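Local structure of aspartokinase (3L76) at residues A285-R290 against A545-A549; V297-I303 against A315-V319; S390-K395 against A562-K567; L432-R436 against S535-H540. The protein probably catalyses the ATP-dependent phosphorylation of the beta-carboxyl group of L-aspartate, and carries four ACT domains that bind lysine and threonine. One frame throughout, in Å; residues are numbered along the deposited sequence. Where two conformers were deposited one is given.

Contact 1 of 4, residues A285-R290 against A545-A549. With THR (threonine), chain C.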
loop_
_atom_site.group_PDB
_atom_site.type_symbol
_atom_site.label_atom_id
_atom_site.label_comp_id
_atom_site.label_asym_id
_atom_site.label_seq_id
_atom_site.Cartn_x
_atom_site.Cartn_y
_atom_site.Cartn_z
ATOM N N ALA A 285 1.670 -58.595 2.626
ATOM C CA ALA A 285 2.831 -57.734 2.854
ATOM C C ALA A 285 3.258 -57.835 4.306
ATOM O O ALA A 285 4.447 -57.919 4.600
ATOM C CB ALA A 285 2.546 -56.284 2.468
ATOM N N SER A 286 2.276 -57.844 5.205
ATOM C CA SER A 286 2.543 -58.028 6.624
ATOM C C SER A 286 3.504 -59.192 6.884
ATOM O O SER A 286 4.540 -59.010 7.518
ATOM C CB SER A 286 1.244 -58.254 7.384
ATOM O OG SER A 286 1.494 -58.320 8.773
ATOM N N LYS A 287 3.174 -60.379 6.374
ATOM C CA LYS A 287 4.001 -61.565 6.614
ATOM C C LYS A 287 5.399 -61.464 6.018
ATOM O O LYS A 287 6.379 -61.769 6.686
ATOM C CB LYS A 287 3.331 -62.860 6.136
ATOM C CG LYS A 287 4.230 -64.073 6.356
ATOM C CD LYS A 287 3.463 -65.375 6.424
ATOM C CE LYS A 287 4.172 -66.385 7.333
ATOM N NZ LYS A 287 4.174 -65.972 8.773
ATOM N N LEU A 288 5.483 -61.055 4.759
ATOM C CA LEU A 288 6.770 -60.839 4.102
ATOM C C LEU A 288 7.741 -60.057 4.986
ATOM O O LEU A 288 8.824 -60.532 5.338
ATOM C CB LEU A 288 6.577 -60.063 2.800
ATOM C CG LEU A 288 7.490 -60.381 1.610
ATOM C CD1 LEU A 288 7.547 -59.184 0.642
ATOM C CD2 LEU A 288 8.880 -60.789 2.035
ATOM N N PHE A 289 7.353 -58.844 5.345
ATOM C CA PHE A 289 8.294 -57.944 5.974
ATOM C C PHE A 289 8.487 -58.279 7.444
ATOM O O PHE A 289 9.543 -58.015 8.009
ATOM C CB PHE A 289 7.894 -56.475 5.744
ATOM C CG PHE A 289 7.935 -56.066 4.293
ATOM C CD1 PHE A 289 9.147 -55.799 3.664
ATOM C CD2 PHE A 289 6.770 -55.967 3.552
ATOM C CE1 PHE A 289 9.193 -55.430 2.324
ATOM C CE2 PHE A 289 6.804 -55.600 2.208
ATOM C CZ PHE A 289 8.018 -55.331 1.595
ATOM N N ARG A 290 7.475 -58.877 8.061
ATOM C CA ARG A 290 7.643 -59.348 9.426
ATOM C C ARG A 290 8.795 -60.348 9.484
ATOM O O ARG A 290 9.723 -60.176 10.270
ATOM C CB ARG A 290 6.359 -59.963 9.974
ATOM C CG ARG A 290 5.336 -58.961 10.489
ATOM C CD ARG A 290 4.333 -59.659 11.392
ATOM N NE ARG A 290 3.832 -60.887 10.777
ATOM C CZ ARG A 290 2.566 -61.093 10.426
ATOM N NH1 ARG A 290 1.650 -60.158 10.649
ATOM N NH2 ARG A 290 2.215 -62.241 9.862
ATOM N N ALA A 545 7.116 -53.304 8.545
ATOM C CA ALA A 545 6.403 -54.521 8.895
ATOM C C ALA A 545 5.322 -54.234 9.927
ATOM O O ALA A 545 4.197 -54.723 9.821
ATOM C CB ALA A 545 7.358 -55.591 9.387
ATOM N N HIS A 546 5.657 -53.421 10.916
ATOM C CA HIS A 546 4.689 -53.064 11.943
ATOM C C HIS A 546 3.498 -52.321 11.362
ATOM O O HIS A 546 2.360 -52.570 11.737
ATOM C CB HIS A 546 5.343 -52.216 13.022
ATOM C CG HIS A 546 4.598 -52.225 14.316
ATOM N ND1 HIS A 546 4.173 -53.394 14.915
ATOM C CD2 HIS A 546 4.196 -51.220 15.128
ATOM C CE1 HIS A 546 3.546 -53.104 16.038
ATOM N NE2 HIS A 546 3.544 -51.791 16.192
ATOM N N PHE A 547 3.779 -51.397 10.448
ATOM C CA PHE A 547 2.750 -50.621 9.763
ATOM C C PHE A 547 1.777 -51.541 8.997
ATOM O O PHE A 547 0.559 -51.476 9.192
ATOM C CB PHE A 547 3.429 -49.581 8.850
ATOM C CG PHE A 547 2.477 -48.663 8.130
ATOM C CD1 PHE A 547 1.181 -48.474 8.583
ATOM C CD2 PHE A 547 2.889 -47.982 6.995
ATOM C CE1 PHE A 547 0.307 -47.632 7.905
ATOM C CE2 PHE A 547 2.019 -47.133 6.309
ATOM C CZ PHE A 547 0.730 -46.956 6.767
ATOM N N PHE A 548 2.317 -52.414 8.150
ATOM C CA PHE A 548 1.495 -53.341 7.371
ATOM C C PHE A 548 0.718 -54.320 8.251
ATOM O O PHE A 548 -0.414 -54.681 7.943
ATOM C CB PHE A 548 2.353 -54.124 6.381
ATOM C CG PHE A 548 3.205 -53.266 5.508
ATOM C CD1 PHE A 548 2.803 -51.979 5.170
ATOM C CD2 PHE A 548 4.412 -53.742 5.016
ATOM C CE1 PHE A 548 3.591 -51.175 4.358
ATOM C CE2 PHE A 548 5.205 -52.946 4.196
ATOM C CZ PHE A 548 4.788 -51.663 3.860
ATOM N N ALA A 549 1.330 -54.754 9.345
ATOM C CA ALA A 549 0.662 -55.673 10.251
ATOM C C ALA A 549 -0.532 -54.987 10.890
ATOM O O ALA A 549 -1.562 -55.607 11.139
ATOM C CB ALA A 549 1.617 -56.167 11.309
HETATM N N THR C . -2.736 -56.666 -0.749
HETATM C CA THR C . -1.651 -57.330 -0.015
HETATM C C THR C . -1.682 -57.000 1.474
HETATM O O THR C . -2.521 -56.199 1.922
HETATM C CB THR C . -0.266 -56.998 -0.604
HETATM O OG1 THR C . -0.019 -55.585 -0.505
HETATM C CG2 THR C . -0.221 -57.403 -2.071
HETATM O OXT THR C . -0.889 -57.556 2.244
#
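This is a helix-helix contact between two ACT domains, beside a bound threonine. The helix pieces 285-290 and 545-549 run nearly antiparallel, at 157° between their directions. Their axes come within 8.0 Å. Small residues allow such a close approach. The CA atoms of S286 and A549 are 4.7 Å apart, and those of F289 and A545 are 4.9 Å apart. CB of A545 sits against the backbone of the other helix, 3.5 Å from C of F289 and 3.5 Å from N of R290. OG of S286 reaches CA of A549 at 3.1 Å. The two phenylalanines fill the side of the contact nearer the sheet. CD2 of F289 meets CE2 of F548 at 3.5 Å. Their ring planes are 59° apart, with centroids at 5.4 Å. CB of A285 adds a contact to CD2 of F548 at 4.1 Å. R290 lies at the exposed margin, where NH1 passes 4.0 Å from CB of A549. The pairing is therefore held by packing. A285 also belongs to the threonine pocket: its N donates a hydrogen bond of 2.8 Å to OXT of the ligand. N557 and I558 also bind this threonine, so both ACT domains contribute to the site. The helices pack on the sheet: F289 on I302 and I314, and F548 on I302, I568 and C570.

Contact 2 of 4, residues V297-I303 against A315-V319. With LYS (lysine), chain E.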
loop_
_atom_site.group_PDB
_atom_site.type_symbol
_atom_site.label_atom_id
_atom_site.label_comp_id
_atom_site.label_asym_id
_atom_site.label_seq_id
_atom_site.Cartn_x
_atom_site.Cartn_y
_atom_site.Cartn_z
ATOM N N VAL A 297 16.953 -57.470 9.080
ATOM C CA VAL A 297 17.302 -56.917 7.772
ATOM C C VAL A 297 16.623 -55.569 7.572
ATOM O O VAL A 297 15.399 -55.494 7.427
ATOM C CB VAL A 297 16.861 -57.864 6.632
ATOM C CG1 VAL A 297 16.920 -57.164 5.271
ATOM C CG2 VAL A 297 17.676 -59.165 6.644
ATOM N N ASP A 298 17.414 -54.499 7.568
ATOM C CA ASP A 298 16.858 -53.177 7.311
ATOM C C ASP A 298 16.529 -52.990 5.833
ATOM O O ASP A 298 17.295 -53.398 4.953
ATOM C CB ASP A 298 17.799 -52.076 7.785
ATOM C CG ASP A 298 17.218 -50.701 7.577
ATOM O OD1 ASP A 298 16.202 -50.376 8.227
ATOM O OD2 ASP A 298 17.772 -49.952 6.752
ATOM N N ILE A 299 15.386 -52.365 5.568
ATOM C CA ILE A 299 14.939 -52.131 4.195
ATOM C C ILE A 299 14.912 -50.625 3.811
ATOM O O ILE A 299 14.611 -49.764 4.634
ATOM C CB ILE A 299 13.538 -52.739 3.975
ATOM C CG1 ILE A 299 13.572 -54.243 4.235
ATOM C CG2 ILE A 299 13.011 -52.407 2.574
ATOM C CD1 ILE A 299 12.431 -54.985 3.625
ATOM N N ASP A 300 15.240 -50.326 2.559
ATOM C CA ASP A 300 15.107 -48.980 2.014
ATOM C C ASP A 300 13.811 -48.788 1.218
ATOM O O ASP A 300 12.785 -48.465 1.793
ATOM C CB ASP A 300 16.291 -48.635 1.112
ATOM C CG ASP A 300 16.195 -47.219 0.558
ATOM O OD1 ASP A 300 15.512 -46.407 1.203
ATOM O OD2 ASP A 300 16.781 -46.931 -0.509
ATOM N N LEU A 301 13.872 -48.967 -0.103
ATOM C CA LEU A 301 12.694 -48.844 -0.953
ATOM C C LEU A 301 11.680 -49.983 -0.763
ATOM O O LEU A 301 12.036 -51.158 -0.699
ATOM C CB LEU A 301 13.095 -48.769 -2.433
ATOM C CG LEU A 301 13.641 -47.462 -3.005
ATOM C CD1 LEU A 301 14.361 -47.725 -4.318
ATOM C CD2 LEU A 301 12.523 -46.425 -3.195
ATOM N N ILE A 302 10.410 -49.617 -0.668
ATOM C CA ILE A 302 9.330 -50.575 -0.838
ATOM C C ILE A 302 8.366 -50.040 -1.900
ATOM O O ILE A 302 7.764 -48.969 -1.743
ATOM C CB ILE A 302 8.587 -50.878 0.479
ATOM C CG1 ILE A 302 9.576 -51.320 1.557
ATOM C CG2 ILE A 302 7.495 -51.951 0.256
ATOM C CD1 ILE A 302 8.919 -51.656 2.874
ATOM N N ILE A 303 8.243 -50.783 -2.992
ATOM C CA ILE A 303 7.407 -50.366 -4.107
ATOM C C ILE A 303 6.356 -51.427 -4.464
ATOM O O ILE A 303 6.671 -52.579 -4.767
ATOM C CB ILE A 303 8.272 -50.029 -5.345
ATOM C CG1 ILE A 303 9.401 -49.066 -4.960
ATOM C CG2 ILE A 303 7.416 -49.472 -6.487
ATOM C CD1 ILE A 303 10.254 -48.613 -6.133
ATOM N N ALA A 315 8.161 -55.234 -4.269
ATOM C CA ALA A 315 9.582 -55.019 -4.489
ATOM C C ALA A 315 10.154 -54.210 -3.359
ATOM O O ALA A 315 9.480 -53.361 -2.800
ATOM C CB ALA A 315 9.841 -54.345 -5.819
ATOM N N PHE A 316 11.387 -54.522 -2.992
ATOM C CA PHE A 316 12.100 -53.740 -1.993
ATOM C C PHE A 316 13.586 -53.720 -2.308
ATOM O O PHE A 316 14.067 -54.511 -3.115
ATOM C CB PHE A 316 11.820 -54.234 -0.574
ATOM C CG PHE A 316 12.237 -55.650 -0.319
ATOM C CD1 PHE A 316 13.492 -55.938 0.160
ATOM C CD2 PHE A 316 11.357 -56.694 -0.535
ATOM C CE1 PHE A 316 13.871 -57.250 0.413
ATOM C CE2 PHE A 316 11.736 -58.004 -0.291
ATOM C CZ PHE A 316 12.991 -58.276 0.182
ATOM N N THR A 317 14.307 -52.772 -1.724
ATOM C CA THR A 317 15.749 -52.760 -1.889
ATOM C C THR A 317 16.444 -52.866 -0.563
ATOM O O THR A 317 15.888 -52.589 0.494
ATOM C CB THR A 317 16.284 -51.503 -2.625
ATOM O OG1 THR A 317 16.094 -50.332 -1.809
ATOM C CG2 THR A 317 15.600 -51.352 -3.978
ATOM N N VAL A 318 17.711 -53.200 -0.657
ATOM C CA VAL A 318 18.489 -53.576 0.477
ATOM C C VAL A 318 19.927 -53.207 0.080
ATOM O O VAL A 318 20.226 -53.020 -1.106
ATOM C CB VAL A 318 18.240 -55.097 0.653
ATOM C CG1 VAL A 318 19.479 -55.961 0.490
ATOM C CG2 VAL A 318 17.245 -55.428 1.786
ATOM N N VAL A 319 20.795 -53.039 1.066
ATOM C CA VAL A 319 22.210 -52.808 0.806
ATOM C C VAL A 319 22.803 -54.025 0.078
ATOM O O VAL A 319 22.443 -55.160 0.389
ATOM C CB VAL A 319 22.934 -52.531 2.140
ATOM C CG1 VAL A 319 24.391 -52.980 2.087
ATOM C CG2 VAL A 319 22.803 -51.048 2.492
HETATM N N LYS E . 13.964 -49.161 7.037
HETATM C CA LYS E . 12.641 -49.438 7.580
HETATM C C LYS E . 12.407 -50.953 7.638
HETATM O O LYS E . 13.248 -51.748 7.190
HETATM C CB LYS E . 11.548 -48.734 6.764
HETATM C CG LYS E . 11.548 -49.052 5.253
HETATM C CD LYS E . 10.415 -48.299 4.525
HETATM C CE LYS E . 10.751 -46.824 4.320
HETATM N NZ LYS E . 12.075 -46.672 3.619
HETATM O OXT LYS E . 11.387 -51.417 8.155
HETATM O O HOH W 1 20.199 -52.850 3.795
#
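The apolar centre is I299 against F316. CD1 of I299 lies 4.2 Å from the centroid of the F316 ring, an off-centre CH-pi contact. CG1 of I302 touches CB of F316 at 4.3 Å. Toward one end, CG1 of V297 packs on CG2 of V318 at 3.9 Å. F289 of helix 284-294 covers I299 and I302. Around this core the backbones pair in antiparallel fashion. I302 and F316 form a non-hydrogen-bonded pair. I303 and A315 form a hydrogen-bonded pair, with I303 N to A315 O at 2.9 Å and A315 N to I303 O at 3.1 Å. Further along, D300 N donates to T317 O (3.1 Å). T317 N donates to L301 O (3.0 Å), though this oxygen is less surely placed. The T317 side chain joins in: L301 N donates to its OG1 at 3.1 Å. That hydroxyl and D300 OD2 both meet Q270, and D300 OD2 also pairs with K357. At the far end, one water bridges D298 O (3.2 Å) and V319 N (2.8 Å). The outer polar edge faces a bound lysine. The ligand N donates to D298 OD1 (2.8 Å) and I299 O (2.6 Å), and its NZ to D300 O (2.7 Å). I299 N donates to the ligand O at 2.8 Å. The residues leading into an ACT-domain beta hairpin thus supply one side of a lysine site, which H540 and S564 of another ACT domain help to complete.

Contact 3 of 4, residues S390-K395 against A562-K567. With LYS (lysine), chain E; LYS (lysine), chain F.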
loop_
_atom_site.group_PDB
_atom_site.type_symbol
_atom_site.label_atom_id
_atom_site.label_comp_id
_atom_site.label_asym_id
_atom_site.label_seq_id
_atom_site.Cartn_x
_atom_site.Cartn_y
_atom_site.Cartn_z
ATOM N N SER A 390 9.147 -44.294 -7.164
ATOM C CA SER A 390 8.532 -44.166 -5.851
ATOM C C SER A 390 8.563 -42.708 -5.388
ATOM O O SER A 390 9.636 -42.080 -5.322
ATOM C CB SER A 390 9.270 -45.045 -4.842
ATOM O OG SER A 390 8.658 -44.999 -3.569
ATOM N N THR A 391 7.387 -42.171 -5.073
ATOM C CA THR A 391 7.286 -40.825 -4.532
ATOM C C THR A 391 7.018 -40.752 -3.026
ATOM O O THR A 391 6.336 -41.601 -2.444
ATOM C CB THR A 391 6.225 -39.974 -5.256
ATOM O OG1 THR A 391 4.954 -40.634 -5.201
ATOM C CG2 THR A 391 6.630 -39.743 -6.691
ATOM N N SER A 392 7.590 -39.724 -2.398
ATOM C CA SER A 392 7.131 -39.284 -1.079
ATOM C C SER A 392 6.495 -37.902 -1.240
ATOM O O SER A 392 6.073 -37.535 -2.335
ATOM C CB SER A 392 8.260 -39.313 -0.020
ATOM O OG SER A 392 9.322 -38.420 -0.324
ATOM N N GLU A 393 6.424 -37.125 -0.168
ATOM C CA GLU A 393 5.902 -35.768 -0.294
ATOM C C GLU A 393 6.871 -34.838 -1.012
ATOM O O GLU A 393 6.461 -34.004 -1.798
ATOM C CB GLU A 393 5.577 -35.187 1.074
ATOM C CG GLU A 393 4.724 -33.955 0.990
ATOM C CD GLU A 393 3.313 -34.285 0.548
ATOM O OE1 GLU A 393 2.951 -33.986 -0.610
ATOM O OE2 GLU A 393 2.570 -34.858 1.363
ATOM N N VAL A 394 8.164 -35.036 -0.771
ATOM C CA VAL A 394 9.177 -34.100 -1.232
ATOM C C VAL A 394 10.287 -34.784 -2.035
ATOM O O VAL A 394 11.298 -34.164 -2.403
ATOM C CB VAL A 394 9.767 -33.296 -0.045
ATOM C CG1 VAL A 394 8.740 -32.318 0.492
ATOM C CG2 VAL A 394 10.224 -34.233 1.060
ATOM N N LYS A 395 10.090 -36.062 -2.339
ATOM C CA LYS A 395 11.045 -36.781 -3.189
ATOM C C LYS A 395 10.361 -37.572 -4.271
ATOM O O LYS A 395 9.349 -38.240 -4.027
ATOM C CB LYS A 395 11.896 -37.774 -2.363
ATOM C CG LYS A 395 13.035 -37.134 -1.613
ATOM C CD LYS A 395 13.927 -38.166 -0.986
ATOM C CE LYS A 395 14.918 -37.509 -0.046
ATOM N NZ LYS A 395 15.936 -38.484 0.438
ATOM N N ALA A 562 4.303 -47.069 -1.427
ATOM C CA ALA A 562 5.381 -46.204 -1.921
ATOM C C ALA A 562 6.185 -45.596 -0.774
ATOM O O ALA A 562 5.670 -45.331 0.308
ATOM C CB ALA A 562 4.843 -45.109 -2.842
ATOM N N THR A 563 7.454 -45.344 -1.023
ATOM C CA THR A 563 8.354 -45.105 0.084
ATOM C C THR A 563 9.367 -43.974 -0.178
ATOM O O THR A 563 9.651 -43.626 -1.323
ATOM C CB THR A 563 9.047 -46.443 0.435
ATOM O OG1 THR A 563 8.784 -46.797 1.796
ATOM C CG2 THR A 563 10.506 -46.398 0.157
ATOM N N SER A 564 9.846 -43.356 0.894
ATOM C CA SER A 564 11.148 -42.682 0.880
ATOM C C SER A 564 11.909 -43.201 2.097
ATOM O O SER A 564 11.440 -44.108 2.775
ATOM C CB SER A 564 11.015 -41.156 0.894
ATOM O OG SER A 564 10.578 -40.676 2.143
ATOM N N GLU A 565 13.078 -42.659 2.389
ATOM C CA GLU A 565 13.816 -43.154 3.556
ATOM C C GLU A 565 13.062 -42.969 4.877
ATOM O O GLU A 565 13.323 -43.679 5.838
ATOM C CB GLU A 565 15.199 -42.503 3.664
ATOM C CG GLU A 565 16.068 -42.628 2.416
ATOM C CD GLU A 565 15.665 -41.658 1.338
ATOM O OE1 GLU A 565 14.769 -40.826 1.596
ATOM O OE2 GLU A 565 16.258 -41.717 0.246
ATOM N N ILE A 566 12.135 -42.016 4.935
ATOM C CA ILE A 566 11.475 -41.701 6.204
ATOM C C ILE A 566 9.952 -41.622 6.116
ATOM O O ILE A 566 9.286 -41.297 7.095
ATOM C CB ILE A 566 12.036 -40.377 6.843
ATOM C CG1 ILE A 566 11.542 -39.136 6.097
ATOM C CG2 ILE A 566 13.567 -40.391 6.880
ATOM C CD1 ILE A 566 12.043 -37.831 6.707
ATOM N N LYS A 567 9.407 -41.917 4.941
ATOM C CA LYS A 567 7.955 -41.932 4.744
ATOM C C LYS A 567 7.516 -43.223 4.081
ATOM O O LYS A 567 8.085 -43.620 3.067
ATOM C CB LYS A 567 7.494 -40.759 3.877
ATOM C CG LYS A 567 5.980 -40.625 3.803
ATOM C CD LYS A 567 5.537 -39.374 3.016
ATOM C CE LYS A 567 4.115 -38.939 3.405
ATOM N NZ LYS A 567 3.521 -38.046 2.384
HETATM N N LYS E . 13.964 -49.161 7.037
HETATM C CA LYS E . 12.641 -49.438 7.580
HETATM C C LYS E . 12.407 -50.953 7.638
HETATM O O LYS E . 13.248 -51.748 7.190
HETATM C CB LYS E . 11.548 -48.734 6.764
HETATM C CG LYS E . 11.548 -49.052 5.253
HETATM C CD LYS E . 10.415 -48.299 4.525
HETATM C CE LYS E . 10.751 -46.824 4.320
HETATM N NZ LYS E . 12.075 -46.672 3.619
HETATM O OXT LYS E . 11.387 -51.417 8.155
HETATM N N LYS F . 3.303 -32.492 -7.533
HETATM C CA LYS F . 4.466 -32.849 -8.354
HETATM C C LYS F . 4.169 -32.897 -9.847
HETATM O O LYS F . 2.983 -33.000 -10.241
HETATM C CB LYS F . 5.072 -34.183 -7.887
HETATM C CG LYS F . 5.653 -34.134 -6.476
HETATM C CD LYS F . 5.854 -35.514 -5.870
HETATM C CE LYS F . 4.579 -36.022 -5.226
HETATM N NZ LYS F . 4.734 -36.265 -3.760
HETATM O OXT LYS F . 5.127 -32.827 -10.660
HETATM O O HOH W 2 10.687 -41.316 -2.720
HETATM O O HOH W 3 2.937 -37.913 -0.083
#
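A562 opens segment 562-567 at the end of strand 560-563. Its CB lies 3.8 Å from O of T391. T563 O accepts a hydrogen bond from S390 OG at 2.8 Å. A water also joins this oxygen to S390 O, at 2.9 Å from each. S564 comes next, with its CB 3.4 Å from CB of S392. Each of these serines starts a tight turn, closed by S564 N to K567 O and by S392 N to K395 O, both 2.8 Å. Both OG atoms have a common partner in E204. The two turns also do the same job in two lysine pockets. S564 O accepts from NZ of one bound lysine at 2.8 Å, and S392 O from NZ of the other at a very short 2.3 Å. E565 OE1 forms a salt bridge with K395 NZ at 2.9 Å. This pair belongs to a wider charge network, since K395 also pairs with E265 and E565 with K357. I566 turns to helix 199-204, touching D200 and E204. K567 ends the segment. Its CD packs on CB of S392 at 4.1 Å, and its NZ makes a longer salt bridge of 3.5 Å to E393 OE2. Strands 388-391 and 560-563 thus lie side by side through side chains and water. M475 of strand 475-479 touches both T391 and A562, and helix 199-204 of the kinase-family region lies over the two turns.

Contact 4 of 4, residues L432-R436 against S535-H540. With LYS (lysine), chain E.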
loop_
_atom_site.group_PDB
_atom_site.type_symbol
_atom_site.label_atom_id
_atom_site.label_comp_id
_atom_site.label_asym_id
_atom_site.label_seq_id
_atom_site.Cartn_x
_atom_site.Cartn_y
_atom_site.Cartn_z
ATOM N N LEU A 432 16.366 -41.696 18.240
ATOM C CA LEU A 432 15.349 -41.200 17.308
ATOM C C LEU A 432 14.224 -42.224 17.111
ATOM O O LEU A 432 14.495 -43.381 16.785
ATOM C CB LEU A 432 15.988 -40.855 15.958
ATOM C CG LEU A 432 15.700 -39.489 15.322
ATOM C CD1 LEU A 432 14.252 -39.369 14.878
ATOM C CD2 LEU A 432 16.061 -38.358 16.272
ATOM N N PRO A 433 12.957 -41.803 17.296
ATOM C CA PRO A 433 11.855 -42.773 17.211
ATOM C C PRO A 433 11.613 -43.248 15.783
ATOM O O PRO A 433 11.914 -42.517 14.837
ATOM C CB PRO A 433 10.633 -41.971 17.690
ATOM C CG PRO A 433 11.161 -40.663 18.199
ATOM C CD PRO A 433 12.457 -40.435 17.501
ATOM N N ALA A 434 11.054 -44.446 15.633
ATOM C CA ALA A 434 10.774 -44.983 14.309
ATOM C C ALA A 434 9.737 -44.148 13.550
ATOM O O ALA A 434 9.931 -43.826 12.379
ATOM C CB ALA A 434 10.323 -46.428 14.412
ATOM N N VAL A 435 8.639 -43.811 14.227
ATOM C CA VAL A 435 7.568 -43.017 13.634
ATOM C C VAL A 435 7.295 -41.759 14.464
ATOM O O VAL A 435 7.205 -41.828 15.682
ATOM C CB VAL A 435 6.275 -43.850 13.512
ATOM C CG1 VAL A 435 5.050 -42.958 13.314
ATOM C CG2 VAL A 435 6.409 -44.863 12.380
ATOM N N ARG A 436 7.163 -40.611 13.806
ATOM C CA ARG A 436 6.880 -39.362 14.508
ATOM C C ARG A 436 5.418 -38.921 14.382
ATOM O O ARG A 436 4.838 -38.402 15.326
ATOM C CB ARG A 436 7.805 -38.252 14.016
ATOM C CG ARG A 436 7.648 -36.940 14.762
ATOM C CD ARG A 436 9.004 -36.387 15.142
ATOM N NE ARG A 436 9.427 -36.793 16.479
ATOM C CZ ARG A 436 10.678 -36.730 16.924
ATOM N NH1 ARG A 436 11.653 -36.300 16.136
ATOM N NH2 ARG A 436 10.960 -37.113 18.161
ATOM N N SER A 535 12.042 -40.061 11.022
ATOM C CA SER A 535 13.473 -40.100 10.745
ATOM C C SER A 535 14.135 -41.325 11.370
ATOM O O SER A 535 15.184 -41.780 10.919
ATOM C CB SER A 535 14.143 -38.828 11.277
ATOM O OG SER A 535 13.754 -37.708 10.502
ATOM N N GLY A 536 13.519 -41.852 12.419
ATOM C CA GLY A 536 14.062 -43.002 13.103
ATOM C C GLY A 536 13.945 -44.317 12.352
ATOM O O GLY A 536 14.529 -45.310 12.770
ATOM N N MET A 537 13.204 -44.343 11.250
ATOM C CA MET A 537 12.977 -45.608 10.562
ATOM C C MET A 537 14.177 -46.014 9.702
ATOM O O MET A 537 14.260 -47.143 9.228
ATOM C CB MET A 537 11.660 -45.602 9.772
ATOM C CG MET A 537 11.694 -44.890 8.425
ATOM S SD MET A 537 10.138 -45.065 7.514
ATOM C CE MET A 537 8.949 -44.500 8.705
ATOM N N ILE A 538 15.120 -45.095 9.540
ATOM C CA ILE A 538 16.343 -45.363 8.797
ATOM C C ILE A 538 17.287 -46.294 9.573
ATOM O O ILE A 538 17.650 -46.027 10.723
ATOM C CB ILE A 538 17.079 -44.057 8.475
ATOM C CG1 ILE A 538 16.214 -43.150 7.600
ATOM C CG2 ILE A 538 18.387 -44.335 7.781
ATOM C CD1 ILE A 538 16.862 -41.792 7.313
ATOM N N GLY A 539 17.689 -47.390 8.941
ATOM C CA GLY A 539 18.526 -48.370 9.609
ATOM C C GLY A 539 17.834 -48.983 10.809
ATOM O O GLY A 539 18.473 -49.272 11.811
ATOM N N HIS A 540 16.523 -49.177 10.698
ATOM C CA HIS A 540 15.710 -49.705 11.786
ATOM C C HIS A 540 14.735 -50.767 11.249
ATOM O O HIS A 540 13.647 -50.449 10.781
ATOM C CB HIS A 540 14.953 -48.553 12.454
ATOM C CG HIS A 540 14.288 -48.921 13.743
ATOM N ND1 HIS A 540 13.029 -49.478 13.797
ATOM C CD2 HIS A 540 14.706 -48.811 15.023
ATOM C CE1 HIS A 540 12.700 -49.698 15.056
ATOM N NE2 HIS A 540 13.701 -49.303 15.821
HETATM N N LYS E . 13.964 -49.161 7.037
HETATM C CA LYS E . 12.641 -49.438 7.580
HETATM C C LYS E . 12.407 -50.953 7.638
HETATM O O LYS E . 13.248 -51.748 7.190
HETATM C CB LYS E . 11.548 -48.734 6.764
HETATM C CG LYS E . 11.548 -49.052 5.253
HETATM C CD LYS E . 10.415 -48.299 4.525
HETATM C CE LYS E . 10.751 -46.824 4.320
HETATM N NZ LYS E . 12.075 -46.672 3.619
HETATM O OXT LYS E . 11.387 -51.417 8.155
#
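L432 has an off-well chi1 of -130° and chi2 in m. This carries its CD1 over the start of the short 3-10 piece, 3.6 Å from both CB of S535 and N of G536. OG of S535 bonds to T198 rather than to the facing loop. G536 has no side chain, and a CB here would probably crowd O of L432 and N of A434. The CA atoms of G536 and A434 approach to 4.0 Å. M537 takes p, t, p along its chain. Its CE ends 4.5 Å from CG2 of V435. A type II turn runs from M537 to H540, and G539 within it has positive phi. At the end of the turn, H540 in the t rotamer brings CE1 to 4.1 Å from CB of A434. The same loop helps to form a lysine pocket, where M537 O accepts from the ligand N at 3.0 Å. R436 NH1 forms a salt bridge with E201 OE2. Segment 432-436 leads into strand 437-453. Segment 535-540 links strand 520-533 to helix 543-552. A434 and M537 both pack on V543 of that helix, while V435 and M537 meet I532 of the strand.

Contacts 1, 2 and 3 are buried, while contact 4 is only partly so. Contact 3 is the closest to the middle of the chain, about 8 Å from centre to centre, yet it has the most charge. Contact 1 lies farthest out, at about 24 Å, and is mainly apolar. Contact 2 relies on strand hydrogen bonds, and contact 4 on loop packing. Contacts 1 and 2 share an apolar layer, where F289 CD1 meets I299 CD1 at 3.4 Å. Contacts 2, 3 and 4 all touch the same bound lysine. Contact 3 also reaches a second lysine, and contact 1 a threonine. The ACT domain of 545-549, 562-567 and 535-540 takes part in contacts 1, 3 and 4.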